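Local coordinates for flagellar brake protein YcgR (Klebsiella pneumoniae, PDB 5KEC) that binds the second messenger cyclic di-GMP and, as the activator MrkH, probably switches on transcription of type 3 fimbriae genes linked to biofilm formation, at residues 7-12 with 103-108; 18-23 with 99-104; 24-29 with 70-75; 31-36 with 108-113. All blocks are in the same frame, centred on the assembly; numbering follows the deposited sequence.

Interaction 1 (7-12 with 103-108); sequences GTIKTS and CLQVVQ
K10 and L104 face each other as a hydrogen-bonded antiparallel pair: K10 N gives to L104 O at 2.8 Å, and L104 N returns the bond to K10 O at 2.9 Å. Two residues along, V106 N gives to T8 O at 2.7 Å, while I9 and Q105 between them make the non-hydrogen-bonded pair. The K10 side chain crosses that of L104 obliquely and then leads away from it. Its CB rests on L104 CB at 4.0 Å, and CG, set beside the backbone N (chi1 -38°), stays close to the same CB. A bend at chi2 (-68°) turns CD off this line, and the otherwise extended chain brings CE to 4.2 Å from V106 CG2. At the tip NZ donates in the carbonyl plane to G7 O, 2.7 Å away, and also forms a salt bridge with E15 of helix 13-25, two partners gripping the ammonium group. The other side of the ribbon carries I9, C103 and Q105. There I9 CG2 and T11 CG2 both touch C103 SG, and I9 CD1 lies against Q105 CB and CG, both at 3.6 Å. Because strand 104-107 also bonds to strand 74-87 through Q105 and V107, the short 9-10 segment is an added edge strand of the curled antiparallel sheet in the N-terminal YcgR-like domain.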
loop_
_atom_site.group_PDB
_atom_site.type_symbol
_atom_site.label_atom_id
_atom_site.label_comp_id
_atom_site.label_asym_id
_atom_site.label_seq_id
_atom_site.Cartn_x
_atom_site.Cartn_y
_atom_site.Cartn_z
ATOM N N GLY B 7 17.842 -17.468 -6.718
ATOM C CA GLY B 7 17.340 -16.436 -5.830
ATOM C C GLY B 7 15.893 -16.001 -5.975
ATOM O O GLY B 7 15.433 -15.712 -7.086
ATOM N N THR B 8 15.179 -15.938 -4.851
ATOM C CA THR B 8 13.844 -15.368 -4.840
ATOM C C THR B 8 13.962 -13.852 -4.934
ATOM O O THR B 8 12.972 -13.181 -5.172
ATOM C CB THR B 8 13.064 -15.751 -3.576
ATOM O OG1 THR B 8 13.777 -15.296 -2.417
ATOM C CG2 THR B 8 12.823 -17.267 -3.504
ATOM N N ILE B 9 15.176 -13.327 -4.761
ATOM C CA ILE B 9 15.433 -11.893 -4.876
ATOM C C ILE B 9 16.320 -11.626 -6.082
ATOM O O ILE B 9 17.429 -12.154 -6.177
ATOM C CB ILE B 9 16.140 -11.342 -3.624
ATOM C CG1 ILE B 9 15.293 -11.583 -2.381
ATOM C CG2 ILE B 9 16.430 -9.851 -3.771
ATOM C CD1 ILE B 9 14.076 -10.689 -2.298
ATOM N N LYS B 10 15.823 -10.815 -7.011
ATOM C CA LYS B 10 16.558 -10.492 -8.232
ATOM C C LYS B 10 16.964 -9.019 -8.239
ATOM O O LYS B 10 16.115 -8.130 -8.117
ATOM C CB LYS B 10 15.701 -10.777 -9.467
ATOM C CG LYS B 10 14.831 -12.023 -9.376
ATOM C CD LYS B 10 15.659 -13.290 -9.358
ATOM C CE LYS B 10 14.798 -14.500 -9.709
ATOM N NZ LYS B 10 15.613 -15.739 -9.799
ATOM N N THR B 11 18.260 -8.763 -8.395
ATOM C CA THR B 11 18.768 -7.392 -8.444
ATOM C C THR B 11 19.590 -7.120 -9.695
ATOM O O THR B 11 20.008 -5.992 -9.938
ATOM C CB THR B 11 19.639 -7.061 -7.219
ATOM O OG1 THR B 11 20.644 -8.072 -7.060
ATOM C CG2 THR B 11 18.787 -6.992 -5.962
ATOM N N SER B 12 19.837 -8.152 -10.488
ATOM C CA SER B 12 20.553 -7.948 -11.738
ATOM C C SER B 12 19.645 -7.254 -12.736
ATOM O O SER B 12 18.571 -7.758 -13.074
ATOM C CB SER B 12 21.038 -9.273 -12.324
ATOM O OG SER B 12 21.436 -9.090 -13.674
ATOM N N CYS B 103 14.631 -4.093 -7.932
ATOM C CA CYS B 103 14.579 -5.291 -7.114
ATOM C C CYS B 103 13.266 -6.036 -7.331
ATOM O O CYS B 103 12.193 -5.435 -7.357
ATOM C CB CYS B 103 14.756 -4.945 -5.636
ATOM S SG CYS B 103 15.282 -6.343 -4.620
ATOM N N LEU B 104 13.368 -7.348 -7.501
ATOM C CA LEU B 104 12.205 -8.205 -7.629
ATOM C C LEU B 104 12.259 -9.245 -6.532
ATOM O O LEU B 104 13.334 -9.741 -6.191
ATOM C CB LEU B 104 12.199 -8.926 -8.979
ATOM C CG LEU B 104 12.086 -8.092 -10.253
ATOM C CD1 LEU B 104 12.216 -8.987 -11.470
ATOM C CD2 LEU B 104 10.765 -7.349 -10.268
ATOM N N GLN B 105 11.098 -9.574 -5.981
ATOM C CA GLN B 105 11.006 -10.679 -5.042
ATOM C C GLN B 105 9.950 -11.684 -5.491
ATOM O O GLN B 105 8.771 -11.357 -5.612
ATOM C CB GLN B 105 10.719 -10.179 -3.630
ATOM C CG GLN B 105 10.525 -11.295 -2.623
ATOM C CD GLN B 105 10.557 -10.794 -1.197
ATOM O OE1 GLN B 105 11.417 -9.994 -0.830
ATOM N NE2 GLN B 105 9.614 -11.255 -0.384
ATOM N N VAL B 106 10.388 -12.909 -5.753
ATOM C CA VAL B 106 9.478 -13.965 -6.145
ATOM C C VAL B 106 8.873 -14.585 -4.899
ATOM O O VAL B 106 9.573 -15.198 -4.093
ATOM C CB VAL B 106 10.188 -15.049 -6.963
ATOM C CG1 VAL B 106 9.195 -16.121 -7.392
ATOM C CG2 VAL B 106 10.864 -14.432 -8.173
ATOM N N VAL B 107 7.570 -14.402 -4.739
ATOM C CA VAL B 107 6.849 -14.959 -3.609
ATOM C C VAL B 107 5.788 -15.929 -4.109
ATOM O O VAL B 107 5.283 -15.798 -5.223
ATOM C CB VAL B 107 6.176 -13.856 -2.778
ATOM C CG1 VAL B 107 7.221 -13.043 -2.037
ATOM C CG2 VAL B 107 5.334 -12.959 -3.677
ATOM N N GLN B 108 5.466 -16.916 -3.285
ATOM C CA GLN B 108 4.422 -17.870 -3.623
ATOM C C GLN B 108 3.116 -17.409 -2.993
ATOM O O GLN B 108 2.032 -17.863 -3.355
ATOM C CB GLN B 108 4.815 -19.268 -3.140
ATOM C CG GLN B 108 5.669 -19.254 -1.881
ATOM C CD GLN B 108 6.558 -20.475 -1.759
ATOM O OE1 GLN B 108 6.756 -21.216 -2.724
ATOM N NE2 GLN B 108 7.105 -20.689 -0.568
#

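Interaction 2 (18-23 with 99-104); sequences AIFREE and SLPECL
The ring of F20 has the CD2 methyl of L100 over one face, 3.8 Å from the ring centroid and 14° off the normal, a CH-pi contact shifted toward the CG end of the ring. At the edge, near the ring plane, L104 CD2 comes to 4.1 Å from F20 CE1. P101 meets the far end of the ring tip to tip and obliquely, its CD 3.6 Å from F20 CZ and its CG equally near CE1. The phenyl is thus gripped on several sides by aliphatic carbon, and it also meets F78 edge-to-face and the ring of F51, with L43 and V46 of strand 37-46 touching it as well. F20 projects from helix 13-25, which packs its apolar side against the curled antiparallel sheet of the N-terminal YcgR-like domain; residues 99-104 are the connection from strand 94-99 to strand 104-107. The neighbouring helix residue, I19, also takes part. Its CG1 lies beside the backbone N and CD1 continues in an extended line (chi2 165°), so that the CD1 methyl meets L104 CD1 tip to tip at 4.1 Å. L104 therefore offers one methyl to each of two successive helix residues, CD1 to I19 and CD2 to F20. No hydrogen bond crosses between the two segments, and L100 and F20 slide past one another in opposite directions.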
loop_
_atom_site.group_PDB
_atom_site.type_symbol
_atom_site.label_atom_id
_atom_site.label_comp_id
_atom_site.label_asym_id
_atom_site.label_seq_id
_atom_site.Cartn_x
_atom_site.Cartn_y
_atom_site.Cartn_z
ATOM N N ALA B 18 15.193 -9.119 -18.730
ATOM C CA ALA B 18 14.872 -10.405 -19.342
ATOM C C ALA B 18 13.547 -10.975 -18.838
ATOM O O ALA B 18 12.777 -11.545 -19.614
ATOM C CB ALA B 18 15.998 -11.401 -19.103
ATOM N N ILE B 19 13.287 -10.828 -17.538
ATOM C CA ILE B 19 12.053 -11.343 -16.947
ATOM C C ILE B 19 10.836 -10.564 -17.433
ATOM O O ILE B 19 9.796 -11.153 -17.756
ATOM C CB ILE B 19 12.100 -11.331 -15.405
ATOM C CG1 ILE B 19 12.962 -12.489 -14.891
ATOM C CG2 ILE B 19 10.694 -11.429 -14.823
ATOM C CD1 ILE B 19 13.370 -12.347 -13.424
ATOM N N PHE B 20 10.962 -9.243 -17.503
ATOM C CA PHE B 20 9.848 -8.431 -17.983
ATOM C C PHE B 20 9.499 -8.754 -19.436
ATOM O O PHE B 20 8.323 -8.909 -19.779
ATOM C CB PHE B 20 10.120 -6.934 -17.784
ATOM C CG PHE B 20 9.630 -6.411 -16.465
ATOM C CD1 PHE B 20 10.270 -6.757 -15.287
ATOM C CD2 PHE B 20 8.520 -5.580 -16.402
ATOM C CE1 PHE B 20 9.812 -6.288 -14.069
ATOM C CE2 PHE B 20 8.053 -5.109 -15.186
ATOM C CZ PHE B 20 8.701 -5.461 -14.017
ATOM N N ARG B 21 10.522 -8.873 -20.278
ATOM C CA ARG B 21 10.320 -9.203 -21.684
ATOM C C ARG B 21 9.600 -10.533 -21.867
ATOM O O ARG B 21 8.764 -10.674 -22.759
ATOM C CB ARG B 21 11.648 -9.222 -22.435
ATOM C CG ARG B 21 12.284 -7.853 -22.608
ATOM C CD ARG B 21 13.457 -7.926 -23.569
ATOM N NE ARG B 21 14.085 -6.626 -23.783
ATOM C CZ ARG B 21 13.634 -5.712 -24.637
ATOM N NH1 ARG B 21 12.539 -5.952 -25.350
ATOM N NH2 ARG B 21 14.271 -4.555 -24.774
ATOM N N GLU B 22 9.928 -11.502 -21.018
ATOM C CA GLU B 22 9.325 -12.823 -21.105
ATOM C C GLU B 22 7.868 -12.795 -20.665
ATOM O O GLU B 22 6.994 -13.326 -21.353
ATOM C CB GLU B 22 10.115 -13.828 -20.264
ATOM C CG GLU B 22 9.527 -15.227 -20.267
ATOM C CD GLU B 22 10.468 -16.254 -19.665
ATOM O OE1 GLU B 22 10.675 -16.240 -18.432
ATOM O OE2 GLU B 22 11.008 -17.075 -20.434
ATOM N N GLU B 23 7.606 -12.173 -19.521
ATOM C CA GLU B 23 6.243 -12.097 -19.012
ATOM C C GLU B 23 5.353 -11.306 -19.977
ATOM O O GLU B 23 4.184 -11.635 -20.177
ATOM C CB GLU B 23 6.222 -11.489 -17.608
ATOM C CG GLU B 23 7.067 -12.247 -16.594
ATOM C CD GLU B 23 6.691 -13.723 -16.483
ATOM O OE1 GLU B 23 5.496 -14.065 -16.585
ATOM O OE2 GLU B 23 7.600 -14.552 -16.289
ATOM N N SER B 99 9.347 3.176 -14.322
ATOM C CA SER B 99 10.741 2.757 -14.343
ATOM C C SER B 99 10.810 1.281 -13.997
ATOM O O SER B 99 10.064 0.809 -13.144
ATOM C CB SER B 99 11.572 3.561 -13.342
ATOM O OG SER B 99 11.929 4.824 -13.875
ATOM N N LEU B 100 11.694 0.546 -14.661
ATOM C CA LEU B 100 11.878 -0.854 -14.316
ATOM C C LEU B 100 12.297 -0.934 -12.861
ATOM O O LEU B 100 13.075 -0.108 -12.389
ATOM C CB LEU B 100 12.923 -1.515 -15.214
ATOM C CG LEU B 100 12.444 -1.995 -16.589
ATOM C CD1 LEU B 100 13.620 -2.485 -17.417
ATOM C CD2 LEU B 100 11.386 -3.092 -16.454
ATOM N N PRO B 101 11.765 -1.922 -12.139
ATOM C CA PRO B 101 12.141 -2.095 -10.736
ATOM C C PRO B 101 13.607 -2.481 -10.655
ATOM O O PRO B 101 14.144 -3.068 -11.597
ATOM C CB PRO B 101 11.262 -3.264 -10.285
ATOM C CG PRO B 101 11.004 -4.038 -11.542
ATOM C CD PRO B 101 10.884 -3.003 -12.617
ATOM N N GLU B 102 14.245 -2.151 -9.542
ATOM C CA GLU B 102 15.656 -2.452 -9.360
ATOM C C GLU B 102 15.771 -3.655 -8.445
ATOM O O GLU B 102 16.855 -4.174 -8.210
ATOM C CB GLU B 102 16.385 -1.244 -8.773
ATOM C CG GLU B 102 16.405 -0.040 -9.701
ATOM C CD GLU B 102 16.799 1.242 -8.993
ATOM O OE1 GLU B 102 16.336 1.460 -7.853
ATOM O OE2 GLU B 102 17.575 2.030 -9.576
ATOM N N CYS B 103 14.631 -4.093 -7.932
ATOM C CA CYS B 103 14.579 -5.291 -7.114
ATOM C C CYS B 103 13.266 -6.036 -7.331
ATOM O O CYS B 103 12.193 -5.435 -7.357
ATOM C CB CYS B 103 14.756 -4.945 -5.636
ATOM S SG CYS B 103 15.282 -6.343 -4.620
ATOM N N LEU B 104 13.368 -7.348 -7.501
ATOM C CA LEU B 104 12.205 -8.205 -7.629
ATOM C C LEU B 104 12.259 -9.245 -6.532
ATOM O O LEU B 104 13.334 -9.741 -6.191
ATOM C CB LEU B 104 12.199 -8.926 -8.979
ATOM C CG LEU B 104 12.086 -8.092 -10.253
ATOM C CD1 LEU B 104 12.216 -8.987 -11.470
ATOM C CD2 LEU B 104 10.765 -7.349 -10.268
#

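Interaction 3 (24-29 with 70-75); sequences LRKRTE and HSDSGK
K26 and D72 reach toward each other tip to tip, tying the Schellman-capped C-terminal end of helix 13-25 to the type I turn S71-G74 that joins strands 64-71 and 74-87 in a hairpin. The lysine chain bends at chi3 (-61°), and NZ makes a salt bridge with D72 OD2 at 3.0 Å, approaching from above the carboxylate plane. R27, with positive phi, completes the helix end and turns the chain toward T28. The T28 methyl, CG2, sits anti to the backbone N and presses on H70 O at 3.3 Å; its hydroxyl lies very close to a carboxylate oxygen of E23, whose other oxygen takes S71 OG. Next, H70 N donates to E29 O at 2.9 Å in a nearly straight bond (172°), and the same carbonyl oxygen lies at the edge of the imidazole, near its plane, 3.6 Å from CD2. H70, which binds c-di-GMP in the ligand-bound protein, is held at both ring nitrogens in this apo form, which would fix its rotation: NE2 bonds to E31, and ND1 accepts from K75 NZ, 2.9 Å away and only 2° out of the ring plane.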
loop_
_atom_site.group_PDB
_atom_site.type_symbol
_atom_site.label_atom_id
_atom_site.label_comp_id
_atom_site.label_asym_id
_atom_site.label_seq_id
_atom_site.Cartn_x
_atom_site.Cartn_y
_atom_site.Cartn_z
ATOM N N LEU B 24 5.915 -10.269 -20.587
ATOM C CA LEU B 24 5.214 -9.523 -21.626
ATOM C C LEU B 24 4.738 -10.478 -22.722
ATOM O O LEU B 24 3.568 -10.462 -23.130
ATOM C CB LEU B 24 6.143 -8.467 -22.223
ATOM C CG LEU B 24 5.712 -7.880 -23.566
ATOM C CD1 LEU B 24 4.687 -6.781 -23.355
ATOM C CD2 LEU B 24 6.929 -7.346 -24.302
ATOM N N ARG B 25 5.661 -11.329 -23.164
ATOM C CA ARG B 25 5.440 -12.267 -24.259
ATOM C C ARG B 25 4.437 -13.357 -23.896
ATOM O O ARG B 25 3.777 -13.926 -24.766
ATOM C CB ARG B 25 6.778 -12.890 -24.673
ATOM C CG ARG B 25 6.672 -13.977 -25.723
ATOM C CD ARG B 25 8.049 -14.484 -26.130
ATOM N NE ARG B 25 8.643 -15.366 -25.127
ATOM C CZ ARG B 25 9.921 -15.742 -25.126
ATOM N NH1 ARG B 25 10.744 -15.305 -26.071
ATOM N NH2 ARG B 25 10.378 -16.550 -24.178
ATOM N N LYS B 26 4.316 -13.643 -22.607
ATOM C CA LYS B 26 3.398 -14.674 -22.159
ATOM C C LYS B 26 2.062 -14.083 -21.747
ATOM O O LYS B 26 1.197 -14.789 -21.248
ATOM C CB LYS B 26 4.017 -15.468 -21.007
ATOM C CG LYS B 26 5.350 -16.079 -21.386
ATOM C CD LYS B 26 5.654 -17.322 -20.582
ATOM C CE LYS B 26 5.722 -17.027 -19.097
ATOM N NZ LYS B 26 6.086 -18.247 -18.325
ATOM N N ARG B 27 1.900 -12.782 -21.969
ATOM C CA ARG B 27 0.704 -12.062 -21.551
ATOM C C ARG B 27 0.403 -12.297 -20.081
ATOM O O ARG B 27 -0.754 -12.405 -19.688
ATOM C CB ARG B 27 -0.504 -12.473 -22.394
ATOM C CG ARG B 27 -0.442 -12.070 -23.854
ATOM C CD ARG B 27 -1.728 -12.490 -24.572
ATOM N NE ARG B 27 -2.911 -12.025 -23.847
ATOM C CZ ARG B 27 -3.658 -12.789 -23.054
ATOM N NH1 ARG B 27 -3.364 -14.070 -22.887
ATOM N NH2 ARG B 27 -4.707 -12.271 -22.425
ATOM N N THR B 28 1.450 -12.383 -19.270
ATOM C CA THR B 28 1.282 -12.578 -17.833
ATOM C C THR B 28 0.438 -11.468 -17.226
ATOM O O THR B 28 0.608 -10.297 -17.562
ATOM C CB THR B 28 2.646 -12.653 -17.133
ATOM O OG1 THR B 28 3.364 -13.776 -17.653
ATOM C CG2 THR B 28 2.491 -12.813 -15.622
ATOM N N GLU B 29 -0.486 -11.836 -16.342
ATOM C CA GLU B 29 -1.310 -10.834 -15.682
ATOM C C GLU B 29 -0.452 -9.998 -14.747
ATOM O O GLU B 29 0.309 -10.531 -13.942
ATOM C CB GLU B 29 -2.440 -11.484 -14.886
ATOM C CG GLU B 29 -3.482 -12.195 -15.733
ATOM C CD GLU B 29 -3.244 -13.688 -15.831
ATOM O OE1 GLU B 29 -2.120 -14.145 -15.513
ATOM O OE2 GLU B 29 -4.189 -14.405 -16.228
ATOM N N HIS B 70 1.795 -12.103 -12.007
ATOM C CA HIS B 70 1.337 -13.447 -11.692
ATOM C C HIS B 70 1.945 -14.455 -12.661
ATOM O O HIS B 70 1.250 -15.013 -13.509
ATOM C CB HIS B 70 -0.195 -13.514 -11.708
ATOM C CG HIS B 70 -0.847 -12.622 -10.697
ATOM N ND1 HIS B 70 -1.213 -13.062 -9.441
ATOM C CD2 HIS B 70 -1.197 -11.315 -10.751
ATOM C CE1 HIS B 70 -1.759 -12.067 -8.768
ATOM N NE2 HIS B 70 -1.762 -10.994 -9.540
ATOM N N SER B 71 3.250 -14.678 -12.524
ATOM C CA SER B 71 3.978 -15.576 -13.413
ATOM C C SER B 71 3.758 -17.039 -13.050
ATOM O O SER B 71 3.257 -17.354 -11.968
ATOM C CB SER B 71 5.472 -15.260 -13.382
ATOM O OG SER B 71 6.202 -16.183 -14.170
ATOM N N ASP B 72 4.136 -17.924 -13.968
ATOM C CA ASP B 72 4.039 -19.363 -13.756
ATOM C C ASP B 72 5.028 -19.805 -12.689
ATOM O O ASP B 72 4.830 -20.822 -12.024
ATOM C CB ASP B 72 4.338 -20.112 -15.056
ATOM C CG ASP B 72 3.324 -19.826 -16.142
ATOM O OD1 ASP B 72 2.128 -19.677 -15.816
ATOM O OD2 ASP B 72 3.723 -19.750 -17.324
ATOM N N SER B 73 6.097 -19.029 -12.537
ATOM C CA SER B 73 7.176 -19.369 -11.620
ATOM C C SER B 73 6.860 -18.910 -10.199
ATOM O O SER B 73 7.566 -19.255 -9.253
ATOM C CB SER B 73 8.485 -18.741 -12.097
ATOM O OG SER B 73 8.359 -17.333 -12.225
ATOM N N GLY B 74 5.786 -18.140 -10.062
ATOM C CA GLY B 74 5.377 -17.599 -8.778
ATOM C C GLY B 74 5.060 -16.126 -8.918
ATOM O O GLY B 74 5.340 -15.527 -9.952
ATOM N N LYS B 75 4.465 -15.538 -7.888
ATOM C CA LYS B 75 4.172 -14.116 -7.913
ATOM C C LYS B 75 5.482 -13.336 -7.826
ATOM O O LYS B 75 6.307 -13.585 -6.944
ATOM C CB LYS B 75 3.258 -13.727 -6.747
ATOM C CG LYS B 75 2.051 -14.641 -6.538
ATOM C CD LYS B 75 1.121 -14.634 -7.737
ATOM C CE LYS B 75 -0.064 -15.567 -7.525
ATOM N NZ LYS B 75 -0.805 -15.815 -8.799
#

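Interaction 4 (31-36 with 108-113); sequences EIFFNN and QRRRDP
R110, a c-di-GMP-binding arginine of the segment that leads from one sheet domain to the other, is held here in the apo protein by E31 of strand 29-34. The guanidinium grips the carboxylate end-on with two nitrogens. NH2 gives to OE2 at 2.7 Å (156°) and NH1 to the syn lone pair of OE1 at 2.9 Å, although the two planes are turned 46° apart. R110 reaches this position with a chain extended from CG to NE. Its NH2 has a second acceptor, D112 OD2 at 2.9 Å, met on the anti side, so a single nitrogen bridges two carboxylates whose OE2 and OD2 are 4.7 Å apart and probably eases their repulsion. E31 has further partners in S38, at OE2, and H70, at OE1; D112 OD1 pairs with R114. F33 packs next to this network. P113 CD sits over the centre of its ring, 3.7 Å from the centroid and 4° off the normal, a CH-pi contact, while R110 NH2 lies at the ring edge, 3.9 Å from CE1. D112 OD2 approaches the same CE1 obliquely at 3.5 Å. R110 and R114 have the spacing of the RxxxR motif by which PilZ proteins bind cyclic di-GMP.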
loop_
_atom_site.group_PDB
_atom_site.type_symbol
_atom_site.label_atom_id
_atom_site.label_comp_id
_atom_site.label_asym_id
_atom_site.label_seq_id
_atom_site.Cartn_x
_atom_site.Cartn_y
_atom_site.Cartn_z
ATOM N N GLU B 31 -0.774 -7.235 -11.722
ATOM C CA GLU B 31 -1.703 -6.609 -10.790
ATOM C C GLU B 31 -1.119 -5.317 -10.227
ATOM O O GLU B 31 -0.013 -5.311 -9.692
ATOM C CB GLU B 31 -2.057 -7.563 -9.654
ATOM C CG GLU B 31 -3.220 -7.085 -8.801
ATOM C CD GLU B 31 -3.813 -8.191 -7.946
ATOM O OE1 GLU B 31 -3.226 -9.293 -7.894
ATOM O OE2 GLU B 31 -4.876 -7.957 -7.332
ATOM N N ILE B 32 -1.873 -4.230 -10.353
ATOM C CA ILE B 32 -1.439 -2.913 -9.901
ATOM C C ILE B 32 -2.282 -2.477 -8.714
ATOM O O ILE B 32 -3.509 -2.403 -8.819
ATOM C CB ILE B 32 -1.626 -1.870 -11.017
ATOM C CG1 ILE B 32 -1.210 -2.455 -12.370
ATOM C CG2 ILE B 32 -0.878 -0.583 -10.686
ATOM C CD1 ILE B 32 -1.487 -1.535 -13.552
ATOM N N PHE B 33 -1.631 -2.194 -7.589
ATOM C CA PHE B 33 -2.334 -1.742 -6.394
ATOM C C PHE B 33 -2.128 -0.250 -6.179
ATOM O O PHE B 33 -1.011 0.250 -6.278
ATOM C CB PHE B 33 -1.828 -2.475 -5.146
ATOM C CG PHE B 33 -2.011 -3.958 -5.192
ATOM C CD1 PHE B 33 -3.223 -4.531 -4.840
ATOM C CD2 PHE B 33 -0.966 -4.787 -5.570
ATOM C CE1 PHE B 33 -3.390 -5.904 -4.874
ATOM C CE2 PHE B 33 -1.132 -6.163 -5.606
ATOM C CZ PHE B 33 -2.344 -6.718 -5.259
ATOM N N PHE B 34 -3.210 0.460 -5.892
ATOM C CA PHE B 34 -3.104 1.827 -5.391
ATOM C C PHE B 34 -4.286 2.146 -4.499
ATOM O O PHE B 34 -5.438 1.965 -4.895
ATOM C CB PHE B 34 -2.973 2.851 -6.525
ATOM C CG PHE B 34 -3.844 2.563 -7.712
ATOM C CD1 PHE B 34 -5.055 3.211 -7.875
ATOM C CD2 PHE B 34 -3.447 1.652 -8.672
ATOM C CE1 PHE B 34 -5.852 2.950 -8.965
ATOM C CE2 PHE B 34 -4.241 1.388 -9.765
ATOM C CZ PHE B 34 -5.446 2.039 -9.911
ATOM N N ASN B 35 -3.990 2.593 -3.284
ATOM C CA ASN B 35 -5.025 2.944 -2.325
ATOM C C ASN B 35 -5.971 1.775 -2.044
ATOM O O ASN B 35 -5.582 0.776 -1.445
ATOM C CB ASN B 35 -5.805 4.161 -2.830
ATOM C CG ASN B 35 -4.894 5.311 -3.237
ATOM O OD1 ASN B 35 -3.846 5.531 -2.627
ATOM N ND2 ASN B 35 -5.289 6.047 -4.273
ATOM N N ASN B 36 -7.212 1.908 -2.500
ATOM C CA ASN B 36 -8.252 0.920 -2.251
ATOM C C ASN B 36 -8.344 -0.096 -3.379
ATOM O O ASN B 36 -8.977 -1.149 -3.246
ATOM C CB ASN B 36 -9.595 1.636 -2.145
ATOM C CG ASN B 36 -10.361 1.247 -0.911
ATOM O OD1 ASN B 36 -9.769 0.880 0.106
ATOM N ND2 ASN B 36 -11.689 1.324 -0.985
ATOM N N GLN B 108 5.466 -16.916 -3.285
ATOM C CA GLN B 108 4.422 -17.870 -3.623
ATOM C C GLN B 108 3.116 -17.409 -2.993
ATOM O O GLN B 108 2.032 -17.863 -3.355
ATOM C CB GLN B 108 4.815 -19.268 -3.140
ATOM C CG GLN B 108 5.669 -19.254 -1.881
ATOM C CD GLN B 108 6.558 -20.475 -1.759
ATOM O OE1 GLN B 108 6.756 -21.216 -2.724
ATOM N NE2 GLN B 108 7.105 -20.689 -0.568
ATOM N N ARG B 109 3.240 -16.472 -2.061
ATOM C CA ARG B 109 2.100 -15.946 -1.326
ATOM C C ARG B 109 1.644 -14.599 -1.884
ATOM O O ARG B 109 2.462 -13.754 -2.257
ATOM C CB ARG B 109 2.461 -15.806 0.154
ATOM C CG ARG B 109 1.415 -15.103 0.994
ATOM C CD ARG B 109 1.966 -14.774 2.371
ATOM N NE ARG B 109 1.072 -13.899 3.120
ATOM C CZ ARG B 109 1.480 -13.018 4.026
ATOM N NH1 ARG B 109 2.775 -12.891 4.291
ATOM N NH2 ARG B 109 0.597 -12.260 4.663
ATOM N N ARG B 110 0.331 -14.409 -1.938
ATOM C CA ARG B 110 -0.247 -13.145 -2.364
ATOM C C ARG B 110 -0.273 -12.176 -1.188
ATOM O O ARG B 110 -1.030 -12.365 -0.238
ATOM C CB ARG B 110 -1.667 -13.366 -2.885
ATOM C CG ARG B 110 -2.391 -12.081 -3.214
ATOM C CD ARG B 110 -3.896 -12.279 -3.308
ATOM N NE ARG B 110 -4.543 -11.006 -3.591
ATOM C CZ ARG B 110 -4.662 -10.498 -4.811
ATOM N NH1 ARG B 110 -4.189 -11.169 -5.853
ATOM N NH2 ARG B 110 -5.251 -9.324 -4.990
ATOM N N ARG B 111 0.557 -11.142 -1.243
ATOM C CA ARG B 111 0.633 -10.188 -0.141
ATOM C C ARG B 111 -0.099 -8.897 -0.483
ATOM O O ARG B 111 0.524 -7.864 -0.740
ATOM C CB ARG B 111 2.087 -9.885 0.222
ATOM C CG ARG B 111 2.838 -11.052 0.847
ATOM C CD ARG B 111 3.967 -11.520 -0.056
ATOM N NE ARG B 111 5.149 -11.918 0.704
ATOM C CZ ARG B 111 6.075 -11.068 1.139
ATOM N NH1 ARG B 111 5.955 -9.771 0.894
ATOM N NH2 ARG B 111 7.120 -11.514 1.823
ATOM N N ASP B 112 -1.423 -8.961 -0.475
ATOM C CA ASP B 112 -2.239 -7.817 -0.846
ATOM C C ASP B 112 -2.038 -6.669 0.143
ATOM O O ASP B 112 -2.417 -6.774 1.310
ATOM C CB ASP B 112 -3.709 -8.231 -0.916
ATOM C CG ASP B 112 -4.552 -7.257 -1.709
ATOM O OD1 ASP B 112 -4.478 -6.040 -1.434
ATOM O OD2 ASP B 112 -5.280 -7.709 -2.618
ATOM N N PRO B 113 -1.433 -5.565 -0.324
ATOM C CA PRO B 113 -1.111 -4.422 0.540
ATOM C C PRO B 113 -2.346 -3.655 1.011
ATOM O O PRO B 113 -2.234 -2.809 1.900
ATOM C CB PRO B 113 -0.263 -3.529 -0.372
ATOM C CG PRO B 113 -0.727 -3.860 -1.747
ATOM C CD PRO B 113 -1.019 -5.334 -1.719
#

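From the N terminus, interaction 1 closes the longest of the four loops, pairing strand 9-10 with strand 104-107. Interaction 2 starts later, on helix 13-25, and ends on the same stretch, sharing C103 and L104. Interaction 3 lies inside interaction 2, fastening the helix's C-terminal end to the hairpin at 70-75, and E23 links the two through T28 and S71. Interaction 4 crosses all three: it starts from strand 29-34, next along the chain, and runs on past them to 113, sharing Q108 with interaction 1, on the way to the second sheet. H70 joins interactions 3 and 4 by its bond to E31, so a chain of contacts runs from the helix through the sheet to the interdomain segment.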